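Local coordinates for protein SPI-1 type 3 secretion system secretin (Salmonella enterica subsp. enterica serovar Typhimurium, PDB 4G08) that forms the ring-shaped outer-membrane secretin of the type III secretion system that injects effector proteins into eukaryotic host cells, this chain being its N-terminal periplasmic part, at residues A[93-98]-A[146-151]; A[87-92]-A[136-141]; A[70-75]-A[131-136]; A[32-37]-A[78-83]. All coordinates share one frame; numbering follows the deposited sequence.

Interaction 1. Residues A[93-98]-A[146-151]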
# COMPACT_ATOMS: atom_id res chain seq x y z
N VAL A 93 -15.70 -5.21 -2.55
CA VAL A 93 -15.50 -6.40 -1.75
C VAL A 93 -16.75 -6.66 -0.95
O VAL A 93 -17.36 -5.74 -0.41
CB VAL A 93 -14.33 -6.22 -0.77
CG1 VAL A 93 -14.00 -7.53 -0.08
CG2 VAL A 93 -13.11 -5.69 -1.49
N SER A 94 -17.21 -7.91 -1.00
CA SER A 94 -18.36 -8.32 -0.22
C SER A 94 -17.98 -8.45 1.24
O SER A 94 -16.90 -8.94 1.58
CB SER A 94 -18.93 -9.65 -0.72
OG SER A 94 -19.46 -9.51 -2.03
N LEU A 95 -18.87 -7.97 2.09
CA LEU A 95 -18.74 -8.16 3.52
C LEU A 95 -20.11 -8.32 4.15
O LEU A 95 -20.68 -7.35 4.64
CB LEU A 95 -18.05 -6.94 4.14
CG LEU A 95 -17.50 -7.18 5.54
CD1 LEU A 95 -16.32 -8.13 5.46
CD2 LEU A 95 -17.09 -5.88 6.19
N ARG A 96 -20.68 -9.52 4.06
CA ARG A 96 -22.08 -9.72 4.43
C ARG A 96 -22.32 -10.05 5.90
O ARG A 96 -23.43 -9.84 6.40
CB ARG A 96 -22.70 -10.81 3.57
CG ARG A 96 -22.26 -10.80 2.12
CD ARG A 96 -23.10 -9.80 1.36
NE ARG A 96 -22.71 -9.65 -0.03
CZ ARG A 96 -23.18 -8.69 -0.81
NH1 ARG A 96 -24.10 -7.86 -0.34
NH2 ARG A 96 -22.76 -8.58 -2.06
N ASN A 97 -21.40 -10.77 6.52
CA ASN A 97 -21.66 -11.42 7.82
C ASN A 97 -20.89 -10.83 8.99
O ASN A 97 -20.96 -11.34 10.11
CB ASN A 97 -21.39 -12.92 7.74
CG ASN A 97 -22.12 -13.57 6.59
OD1 ASN A 97 -23.29 -13.29 6.35
ND2 ASN A 97 -21.39 -14.30 5.76
N VAL A 98 -20.21 -9.72 8.73
CA VAL A 98 -19.46 -9.02 9.76
C VAL A 98 -19.63 -7.53 9.57
O VAL A 98 -19.84 -7.07 8.46
CB VAL A 98 -17.98 -9.37 9.63
CG1 VAL A 98 -17.11 -8.28 10.21
CG2 VAL A 98 -17.71 -10.69 10.33
N MET A 146 -12.19 -14.57 3.90
CA MET A 146 -12.03 -15.50 5.00
C MET A 146 -12.99 -15.15 6.13
O MET A 146 -13.66 -16.03 6.67
CB MET A 146 -10.59 -15.49 5.52
CG MET A 146 -9.59 -16.17 4.59
SD MET A 146 -10.10 -17.77 3.92
CE MET A 146 -10.93 -18.53 5.32
N MET A 147 -13.03 -13.88 6.52
CA MET A 147 -13.85 -13.49 7.64
C MET A 147 -15.35 -13.66 7.38
O MET A 147 -16.10 -13.98 8.30
CB MET A 147 -13.56 -12.06 8.07
CG MET A 147 -14.18 -11.75 9.42
SD MET A 147 -13.58 -10.25 10.22
CE MET A 147 -11.91 -10.76 10.62
N ASP A 148 -15.79 -13.36 6.17
CA ASP A 148 -17.21 -13.49 5.87
C ASP A 148 -17.65 -14.94 5.95
O ASP A 148 -18.69 -15.25 6.53
CB ASP A 148 -17.51 -12.93 4.48
CG ASP A 148 -18.67 -11.97 4.49
OD1 ASP A 148 -19.05 -11.52 5.59
OD2 ASP A 148 -19.24 -11.73 3.41
N LYS A 149 -16.85 -15.83 5.40
CA LYS A 149 -17.19 -17.24 5.45
C LYS A 149 -17.27 -17.75 6.88
O LYS A 149 -18.17 -18.51 7.23
CB LYS A 149 -16.19 -18.06 4.68
CG LYS A 149 -16.59 -19.52 4.68
CD LYS A 149 -15.59 -20.34 3.91
CE LYS A 149 -15.65 -19.99 2.44
NZ LYS A 149 -16.97 -20.37 1.85
N GLN A 150 -16.26 -17.41 7.67
CA GLN A 150 -16.22 -17.97 9.00
C GLN A 150 -17.40 -17.48 9.86
O GLN A 150 -17.61 -17.98 10.96
CB GLN A 150 -14.86 -17.74 9.67
CG GLN A 150 -13.71 -18.57 9.10
CD GLN A 150 -14.14 -19.93 8.53
OE1 GLN A 150 -13.53 -20.39 7.55
NE2 GLN A 150 -14.78 -20.73 9.38
N ASN A 151 -18.09 -16.43 9.41
CA ASN A 151 -19.22 -15.86 10.16
C ASN A 151 -20.55 -16.17 9.50
O ASN A 151 -21.59 -15.65 9.89
CB ASN A 151 -19.09 -14.35 10.28
CG ASN A 151 -18.11 -13.94 11.35
OD1 ASN A 151 -18.45 -13.92 12.53
ND2 ASN A 151 -16.85 -13.75 10.96
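The carbonyl oxygen of Asp148 is gripped from the two opposite faces of its plane, by the backbone N of Asn151 one turn on and by the side-chain amide of Asn97, whose ND2 stands 3.0 Å from Asp148 O. Asp148 O lies close to the amide plane of Asn97, whereas ND2 sits well above the carbonyl plane of Asp148. The aspartate answers with its carboxylate. Asp148 OD2 accepts Arg96 N at 2.7 Å in a nearly straight bond (173°). Asp148 OD1 accepts Asn97 N at 2.6 Å. Both N-H groups arrive on the syn side, somewhat out of the carboxylate plane; two successive peptides thus share one carboxylate. The short branch of aspartate suits this place, for its two oxygens can accept from two consecutive N-H groups at once in a chain that has just left its strand. Beside this polar clamp, Val98 sends CG2 across the helix end, 3.8 Å from Met147 CG and close against the Asn151 amide. That amide is itself held by a bond from Asn151 ND2 to Met147 O, 2.8 Å long. Phe103 of helix 100-109 packs on both Val98 and Met147, carrying the contact into the core. Thus the C-terminal end of helix 134-150 clamps the turn after strand 89-94, within the beta-alpha-beta-beta-alpha fold of the ring-building motif.

Interaction 2. Residues A[87-92]-A[136-141]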
# COMPACT_ATOMS: atom_id res chain seq x y z
N GLU A 87 -1.17 1.82 -11.37
CA GLU A 87 -1.31 0.40 -11.06
C GLU A 87 -2.24 0.19 -9.87
O GLU A 87 -2.35 -0.91 -9.34
CB GLU A 87 0.06 -0.21 -10.76
CG GLU A 87 0.93 -0.34 -12.00
CD GLU A 87 2.37 -0.70 -11.68
OE1 GLU A 87 2.88 -1.66 -12.30
OE2 GLU A 87 3.07 0.12 -11.05
N MET A 88 -2.85 1.26 -9.41
CA MET A 88 -3.76 1.19 -8.29
C MET A 88 -4.83 0.17 -8.60
O MET A 88 -5.37 0.13 -9.70
CB MET A 88 -4.39 2.55 -8.08
CG MET A 88 -5.53 2.55 -7.09
SD MET A 88 -5.21 3.55 -5.63
CE MET A 88 -4.63 5.10 -6.32
N ARG A 89 -5.11 -0.70 -7.63
CA ARG A 89 -6.23 -1.63 -7.75
C ARG A 89 -7.46 -1.05 -7.08
O ARG A 89 -7.40 -0.56 -5.95
CB ARG A 89 -5.89 -3.00 -7.14
CG ARG A 89 -7.09 -3.95 -7.14
CD ARG A 89 -6.76 -5.43 -7.23
NE ARG A 89 -7.99 -6.23 -7.43
CZ ARG A 89 -8.38 -7.22 -6.62
NH1 ARG A 89 -7.51 -7.83 -5.82
NH2 ARG A 89 -9.63 -7.68 -6.68
N ASN A 90 -8.54 -0.96 -7.84
CA ASN A 90 -9.81 -0.52 -7.29
C ASN A 90 -10.76 -1.69 -7.14
O ASN A 90 -11.12 -2.34 -8.11
CB ASN A 90 -10.43 0.53 -8.20
CG ASN A 90 -9.58 1.78 -8.32
OD1 ASN A 90 -9.54 2.61 -7.42
ND2 ASN A 90 -8.86 1.88 -9.43
N ALA A 91 -11.09 -2.01 -5.90
CA ALA A 91 -11.84 -3.21 -5.62
C ALA A 91 -13.15 -2.90 -4.94
O ALA A 91 -13.29 -1.90 -4.24
CB ALA A 91 -11.02 -4.14 -4.76
N VAL A 92 -14.14 -3.72 -5.24
CA VAL A 92 -15.35 -3.79 -4.46
C VAL A 92 -15.42 -5.17 -3.84
O VAL A 92 -15.00 -6.15 -4.46
CB VAL A 92 -16.58 -3.62 -5.36
CG1 VAL A 92 -16.69 -4.81 -6.30
CG2 VAL A 92 -17.83 -3.45 -4.52
N TYR A 136 -1.70 -4.77 -1.26
CA TYR A 136 -2.58 -4.41 -0.15
C TYR A 136 -4.02 -4.86 -0.39
O TYR A 136 -4.65 -5.49 0.47
CB TYR A 136 -2.54 -2.90 0.08
CG TYR A 136 -3.46 -2.42 1.16
CD1 TYR A 136 -3.21 -2.71 2.49
CD2 TYR A 136 -4.49 -1.56 0.86
CE1 TYR A 136 -4.05 -2.26 3.48
CE2 TYR A 136 -5.31 -1.07 1.84
CZ TYR A 136 -5.09 -1.43 3.14
OH TYR A 136 -5.87 -0.85 4.11
N VAL A 137 -4.54 -4.51 -1.55
CA VAL A 137 -5.92 -4.80 -1.88
C VAL A 137 -6.16 -6.30 -1.90
O VAL A 137 -7.16 -6.79 -1.38
CB VAL A 137 -6.29 -4.20 -3.24
CG1 VAL A 137 -7.67 -4.67 -3.66
CG2 VAL A 137 -6.25 -2.68 -3.16
N ASP A 138 -5.17 -7.05 -2.37
CA ASP A 138 -5.28 -8.50 -2.40
C ASP A 138 -5.43 -9.05 -0.99
O ASP A 138 -6.23 -9.95 -0.74
CB ASP A 138 -4.04 -9.11 -3.05
CG ASP A 138 -4.01 -8.91 -4.55
OD1 ASP A 138 -5.03 -8.47 -5.12
OD2 ASP A 138 -2.99 -9.28 -5.17
N MET A 139 -4.66 -8.50 -0.07
CA MET A 139 -4.78 -8.85 1.33
C MET A 139 -6.17 -8.50 1.84
O MET A 139 -6.79 -9.29 2.55
CB MET A 139 -3.72 -8.10 2.13
CG MET A 139 -3.64 -8.50 3.59
SD MET A 139 -4.70 -7.50 4.64
CE MET A 139 -4.08 -5.88 4.20
N VAL A 140 -6.68 -7.33 1.49
CA VAL A 140 -7.95 -6.91 2.06
C VAL A 140 -9.08 -7.81 1.58
O VAL A 140 -9.92 -8.25 2.35
CB VAL A 140 -8.30 -5.46 1.72
CG1 VAL A 140 -9.73 -5.17 2.11
CG2 VAL A 140 -7.35 -4.51 2.43
N VAL A 141 -9.03 -8.13 0.30
CA VAL A 141 -10.00 -9.03 -0.29
C VAL A 141 -9.93 -10.42 0.33
O VAL A 141 -10.96 -11.00 0.67
CB VAL A 141 -9.75 -9.14 -1.79
CG1 VAL A 141 -10.58 -10.26 -2.39
CG2 VAL A 141 -10.08 -7.81 -2.46
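Arg89 carries CG anti to its backbone N (chi1 175°), and Val137 CG1 is likewise anti to its own, torsions that put Arg89 CG and Val137 CG1 side by side. From CG to NE the arginine is extended, carrying the guanidinium on toward Asp138 as it crosses the valine at a slant. Arg89 CG lies 3.6 Å from Val137 CG1, and the same methyl reaches one face of the guanidinium, displaced toward the rim. Arginine suits this edge of the contact because its long aliphatic part can lie on a hydrophobic helix face while its charged end continues to the surface. There, Arg89 NH1 forms a salt bridge with Asp138 OD1 at 2.7 Å. The oxygen stands at the edge of the guanidinium, near its plane, but the two planar groups are turned 54° apart and the N-H points only roughly at OD1 (128°), so as a hydrogen bond it is weak and the attraction is probably mainly electrostatic.

Farther along the strand, Ala91 puts its CB 3.6 Å from Val137 CG1 and 4.4 Å from Val141 CG2. Its single methyl suits a strand position faced by two valines one helical turn apart. Strand 89-92 and helix 136-141 run almost parallel, 9.1 Å between axes. Along one edge the strand pairs with strand 127-132 through backbone bonds of Arg89 with Gly132 and Ala91 with Val130, while Val140 of the helix packs on Phe128, so the helix covers one face of this antiparallel sheet.

Interaction 3. Residues A[70-75]-A[131-136]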
# COMPACT_ATOMS: atom_id res chain seq x y z
N GLY A 70 3.56 10.67 -8.26
CA GLY A 70 2.44 9.81 -8.60
C GLY A 70 2.77 8.34 -8.36
O GLY A 70 2.75 7.53 -9.29
N LEU A 71 3.02 8.02 -7.10
CA LEU A 71 3.30 6.66 -6.66
C LEU A 71 2.31 6.23 -5.58
O LEU A 71 1.75 7.06 -4.85
CB LEU A 71 4.71 6.57 -6.08
CG LEU A 71 5.87 7.11 -6.91
CD1 LEU A 71 7.19 6.93 -6.18
CD2 LEU A 71 5.90 6.40 -8.25
N ILE A 72 2.25 4.92 -5.36
CA ILE A 72 1.60 4.39 -4.18
C ILE A 72 2.49 3.29 -3.60
O ILE A 72 3.24 2.65 -4.33
CB ILE A 72 0.22 3.81 -4.53
CG1 ILE A 72 0.36 2.75 -5.62
CG2 ILE A 72 -0.69 4.92 -5.04
CD1 ILE A 72 -0.96 2.20 -6.13
N TRP A 73 2.50 3.18 -2.28
CA TRP A 73 3.41 2.25 -1.62
C TRP A 73 2.78 1.58 -0.42
O TRP A 73 1.77 2.04 0.12
CB TRP A 73 4.69 2.96 -1.20
CG TRP A 73 4.49 3.95 -0.14
CD1 TRP A 73 3.92 5.17 -0.26
CD2 TRP A 73 4.89 3.82 1.22
NE1 TRP A 73 3.90 5.81 0.95
CE2 TRP A 73 4.52 5.01 1.87
CE3 TRP A 73 5.54 2.82 1.95
CZ2 TRP A 73 4.80 5.24 3.21
CZ3 TRP A 73 5.79 3.04 3.29
CH2 TRP A 73 5.43 4.25 3.91
N TYR A 74 3.35 0.43 -0.06
CA TYR A 74 2.87 -0.36 1.05
C TYR A 74 4.06 -1.03 1.72
O TYR A 74 4.96 -1.52 1.05
CB TYR A 74 1.90 -1.42 0.53
CG TYR A 74 1.25 -2.24 1.61
CD1 TYR A 74 0.51 -1.64 2.61
CD2 TYR A 74 1.44 -3.61 1.67
CE1 TYR A 74 -0.08 -2.38 3.60
CE2 TYR A 74 0.86 -4.37 2.67
CZ TYR A 74 0.14 -3.74 3.65
OH TYR A 74 -0.36 -4.48 4.70
N PHE A 75 4.09 -0.99 3.05
CA PHE A 75 5.04 -1.78 3.83
C PHE A 75 4.27 -2.89 4.50
O PHE A 75 3.31 -2.62 5.22
CB PHE A 75 5.69 -0.89 4.89
CG PHE A 75 6.53 -1.65 5.88
CD1 PHE A 75 7.63 -2.36 5.46
CD2 PHE A 75 6.28 -1.54 7.23
CE1 PHE A 75 8.42 -3.02 6.38
CE2 PHE A 75 7.06 -2.20 8.15
CZ PHE A 75 8.13 -2.95 7.72
N SER A 131 -9.19 1.02 -2.50
CA SER A 131 -8.35 1.35 -3.63
C SER A 131 -6.94 1.62 -3.13
O SER A 131 -6.73 2.38 -2.18
CB SER A 131 -8.89 2.57 -4.36
OG SER A 131 -10.19 2.34 -4.87
N GLY A 132 -5.98 0.89 -3.68
CA GLY A 132 -4.61 1.03 -3.24
C GLY A 132 -3.69 0.07 -3.95
O GLY A 132 -4.05 -0.53 -4.96
N PRO A 133 -2.50 -0.13 -3.38
CA PRO A 133 -1.52 -1.00 -3.99
C PRO A 133 -2.06 -2.40 -4.13
O PRO A 133 -2.69 -2.92 -3.21
CB PRO A 133 -0.35 -0.98 -3.00
CG PRO A 133 -0.52 0.26 -2.21
CD PRO A 133 -1.96 0.65 -2.25
N PRO A 134 -1.73 -3.07 -5.24
CA PRO A 134 -2.25 -4.40 -5.47
C PRO A 134 -1.97 -5.37 -4.33
O PRO A 134 -2.88 -6.07 -3.87
CB PRO A 134 -1.52 -4.82 -6.73
CG PRO A 134 -1.34 -3.56 -7.49
CD PRO A 134 -1.18 -2.47 -6.46
N VAL A 135 -0.76 -5.36 -3.80
CA VAL A 135 -0.45 -6.27 -2.72
C VAL A 135 -1.33 -6.02 -1.49
O VAL A 135 -1.72 -6.96 -0.79
CB VAL A 135 1.01 -6.15 -2.31
CG1 VAL A 135 1.27 -4.77 -1.77
CG2 VAL A 135 1.34 -7.21 -1.28
N TYR A 136 -1.70 -4.77 -1.26
CA TYR A 136 -2.58 -4.41 -0.15
C TYR A 136 -4.02 -4.86 -0.39
O TYR A 136 -4.65 -5.49 0.47
CB TYR A 136 -2.54 -2.90 0.08
CG TYR A 136 -3.46 -2.42 1.16
CD1 TYR A 136 -3.21 -2.71 2.49
CD2 TYR A 136 -4.49 -1.56 0.86
CE1 TYR A 136 -4.05 -2.26 3.48
CE2 TYR A 136 -5.31 -1.07 1.84
CZ TYR A 136 -5.09 -1.43 3.14
OH TYR A 136 -5.87 -0.85 4.11
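Tyr74 and Tyr136 meet where the two domains of this periplasmic fragment join: strand 71-75 is an outermost strand of an N0-domain sheet, and helix 134-150 begins in the ring-building domain beyond it. As chains, the two side chains cross at about a right angle; their ring planes stand 49° apart with centroids 5.1 Å from each other, neither stacked nor edge to face. The rings come closest at Tyr74 CE1 and Tyr136 CD1, 3.3 Å apart. What lies squarely over the Tyr74 ring is Tyr136 CB, 4.1 Å from the ring centroid and close to the ring normal, a CH-pi contact. With Tyr74 CG anti to the backbone N (chi1 -175°), the ring starts from where Tyr136 CB can sit over it.

Tyrosine suits these buried places because a broad apolar ring is joined to a hydroxyl that can still be paired: Tyr74 OH bonds Leu112 O and Tyr136 OH bonds Tyr117 O. Val135 crosses Tyr74 roughly at a right angle; the branch at its CB lets CG1 lie 3.6 Å from Tyr74 CD2 while CG2 takes another direction. Pro133 is the N-cap residue, and proline is well tolerated at a helix start, where backbone N-H groups have no carbonyl of a preceding turn to bond. Pro133 CG sits 4.0 Å from Tyr74 CB and also touches the peptide oxygen of Trp73, whose first side-chain bond points away and whose side chain packs on helix 58-69. Toward the start of the strand, Ile72 brings CD1 to 3.9 Å from Pro133 CA.

Interaction 4. Residues A[32-37]-A[78-83]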
# COMPACT_ATOMS: atom_id res chain seq x y z
N LEU A 32 19.40 0.81 1.26
CA LEU A 32 20.69 0.44 1.82
C LEU A 32 20.65 0.45 3.32
O LEU A 32 21.41 -0.25 3.98
CB LEU A 32 21.75 1.42 1.35
CG LEU A 32 21.99 1.17 -0.13
CD1 LEU A 32 23.17 1.96 -0.64
CD2 LEU A 32 22.23 -0.31 -0.29
N GLN A 33 19.96 1.45 3.85
CA GLN A 33 19.94 1.68 5.28
C GLN A 33 18.67 1.08 5.86
O GLN A 33 18.22 1.48 6.93
CB GLN A 33 20.01 3.18 5.57
CG GLN A 33 21.16 3.89 4.86
CD GLN A 33 21.47 5.25 5.46
OE1 GLN A 33 20.57 5.97 5.88
NE2 GLN A 33 22.75 5.60 5.48
N LEU A 34 18.06 0.17 5.11
CA LEU A 34 16.87 -0.52 5.58
C LEU A 34 17.15 -2.01 5.68
O LEU A 34 17.89 -2.59 4.89
CB LEU A 34 15.71 -0.30 4.61
CG LEU A 34 15.22 1.14 4.44
CD1 LEU A 34 14.04 1.19 3.49
CD2 LEU A 34 14.84 1.75 5.78
N LYS A 35 16.42 -2.65 6.60
CA LYS A 35 16.44 -4.11 6.72
C LYS A 35 15.62 -4.78 5.63
O LYS A 35 15.95 -5.87 5.16
CB LYS A 35 15.93 -4.51 8.10
CG LYS A 35 16.88 -4.17 9.23
CD LYS A 35 16.62 -5.02 10.46
CE LYS A 35 17.02 -4.30 11.74
NZ LYS A 35 16.84 -5.13 12.96
N GLU A 36 14.56 -4.10 5.19
CA GLU A 36 13.61 -4.68 4.26
C GLU A 36 13.98 -4.34 2.84
O GLU A 36 14.39 -3.22 2.55
CB GLU A 36 12.21 -4.15 4.55
CG GLU A 36 11.78 -4.37 5.98
CD GLU A 36 11.97 -3.13 6.83
OE1 GLU A 36 12.26 -2.05 6.28
OE2 GLU A 36 11.83 -3.25 8.07
N PRO A 37 13.78 -5.29 1.93
CA PRO A 37 13.94 -5.01 0.52
C PRO A 37 12.83 -4.13 0.01
O PRO A 37 11.75 -4.06 0.61
CB PRO A 37 13.85 -6.38 -0.14
CG PRO A 37 13.02 -7.18 0.78
CD PRO A 37 13.28 -6.66 2.16
N GLN A 78 7.58 -6.75 6.17
CA GLN A 78 8.82 -7.41 5.77
C GLN A 78 9.46 -6.82 4.53
O GLN A 78 10.63 -7.07 4.26
CB GLN A 78 8.57 -8.89 5.55
CG GLN A 78 8.12 -9.60 6.81
CD GLN A 78 6.62 -9.68 6.91
OE1 GLN A 78 5.92 -9.76 5.90
NE2 GLN A 78 6.11 -9.61 8.13
N ALA A 79 8.66 -6.14 3.73
CA ALA A 79 9.15 -5.56 2.48
C ALA A 79 8.33 -4.34 2.11
O ALA A 79 7.18 -4.21 2.52
CB ALA A 79 9.09 -6.59 1.37
N ILE A 80 8.94 -3.44 1.35
CA ILE A 80 8.26 -2.24 0.88
C ILE A 80 7.97 -2.35 -0.61
O ILE A 80 8.86 -2.69 -1.40
CB ILE A 80 9.12 -0.98 1.13
CG1 ILE A 80 9.34 -0.79 2.64
CG2 ILE A 80 8.45 0.25 0.54
CD1 ILE A 80 10.26 0.36 2.98
N TYR A 81 6.73 -2.13 -0.99
CA TYR A 81 6.30 -2.23 -2.38
C TYR A 81 5.96 -0.85 -2.89
O TYR A 81 5.24 -0.14 -2.30
CB TYR A 81 5.08 -3.16 -2.54
CG TYR A 81 5.27 -4.54 -1.99
CD1 TYR A 81 5.20 -4.77 -0.64
CD2 TYR A 81 5.46 -5.62 -2.80
CE1 TYR A 81 5.36 -5.98 -0.14
CE2 TYR A 81 5.62 -6.85 -2.28
CZ TYR A 81 5.57 -7.02 -0.94
OH TYR A 81 5.71 -8.25 -0.35
N ILE A 82 6.48 -0.53 -4.04
CA ILE A 82 6.25 0.76 -4.69
C ILE A 82 5.69 0.55 -6.09
O ILE A 82 6.20 -0.24 -6.87
CB ILE A 82 7.55 1.58 -4.76
CG1 ILE A 82 8.06 1.88 -3.35
CG2 ILE A 82 7.31 2.88 -5.52
CD1 ILE A 82 9.52 2.28 -3.30
N TYR A 83 4.59 1.24 -6.36
CA TYR A 83 3.92 1.17 -7.66
C TYR A 83 3.69 2.56 -8.20
O TYR A 83 3.56 3.51 -7.43
CB TYR A 83 2.55 0.51 -7.52
CG TYR A 83 2.57 -0.86 -6.92
CD1 TYR A 83 2.46 -1.01 -5.55
CD2 TYR A 83 2.45 -1.98 -7.72
CE1 TYR A 83 2.39 -2.26 -4.98
CE2 TYR A 83 2.34 -3.23 -7.16
CZ TYR A 83 2.31 -3.36 -5.79
OH TYR A 83 2.19 -4.60 -5.20
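Gln78 meets the loop 32-37 through its backbone oxygen rather than its side chain, whose first bond points away. Glu36 CB lies 3.3 Å from Gln78 O and Pro37 CD 3.4 Å from it, so two aliphatic groups crowd one carbonyl. In Glu36, CG is anti to the carbonyl carbon (chi1 -55°) and stays against that same oxygen before the chain bends at the next bond. The backbone N atoms of Gln78 and of Ala79 are both held by Asp76 OD1, which fixes the turn leading into the strand.

Ala79 comes nearest to the loop in backbone terms. Its CA approaches Pro37 O at 3.5 Å in a CA-H...O contact, and its CB touches Pro37 CG at 4.0 Å; a small residue fits here, where the two chains run close together. Ile80 then supplies the one hydrogen bond between the segments, its N to Pro37 O at 3.0 Å, almost straight at 175° and nearly along the C=O axis. Proline can accept such a bond though it has no N-H to give. The CD1 of Ile80 reaches Leu34 CD1 at 3.9 Å, the two branched chains crossing at about a right angle and giving the contact an apolar side.

Tyr81 bonds Asp76 OD2 through its hydroxyl. The backbone pairing continues with Ile39, which bonds both Ile80 and Ile82, and with Ser41, which bonds Ile82. The bond to Pro37 thus begins the parallel pairing of strands 38-40 and 80-84, part of the mixed sheet of the secretin N0 domain.

How the interactions relate
Followed from the N terminus, interaction 4 closes the first loop, joining the segment before strand 38-40 to strand 80-84 inside the N0 domain. Before it closes, interaction 3 opens at 70-75, so the two cross; strands 71-75 and 80-84 pair as sheet neighbours, linking them directly. Interaction 4 closes before interactions 2 and 1 open, and no pair nests. Interaction 3 ends beyond the domain junction at 131-136, and interactions 2 and 1 cross it and each other in turn. Interaction 2 shares Tyr136 with interaction 3 and touches it through the pairing of strands 89-94 and 127-132. Interaction 1 finishes the same strand-helix pair at its far end, meeting interaction 2 through Val93 and Val141.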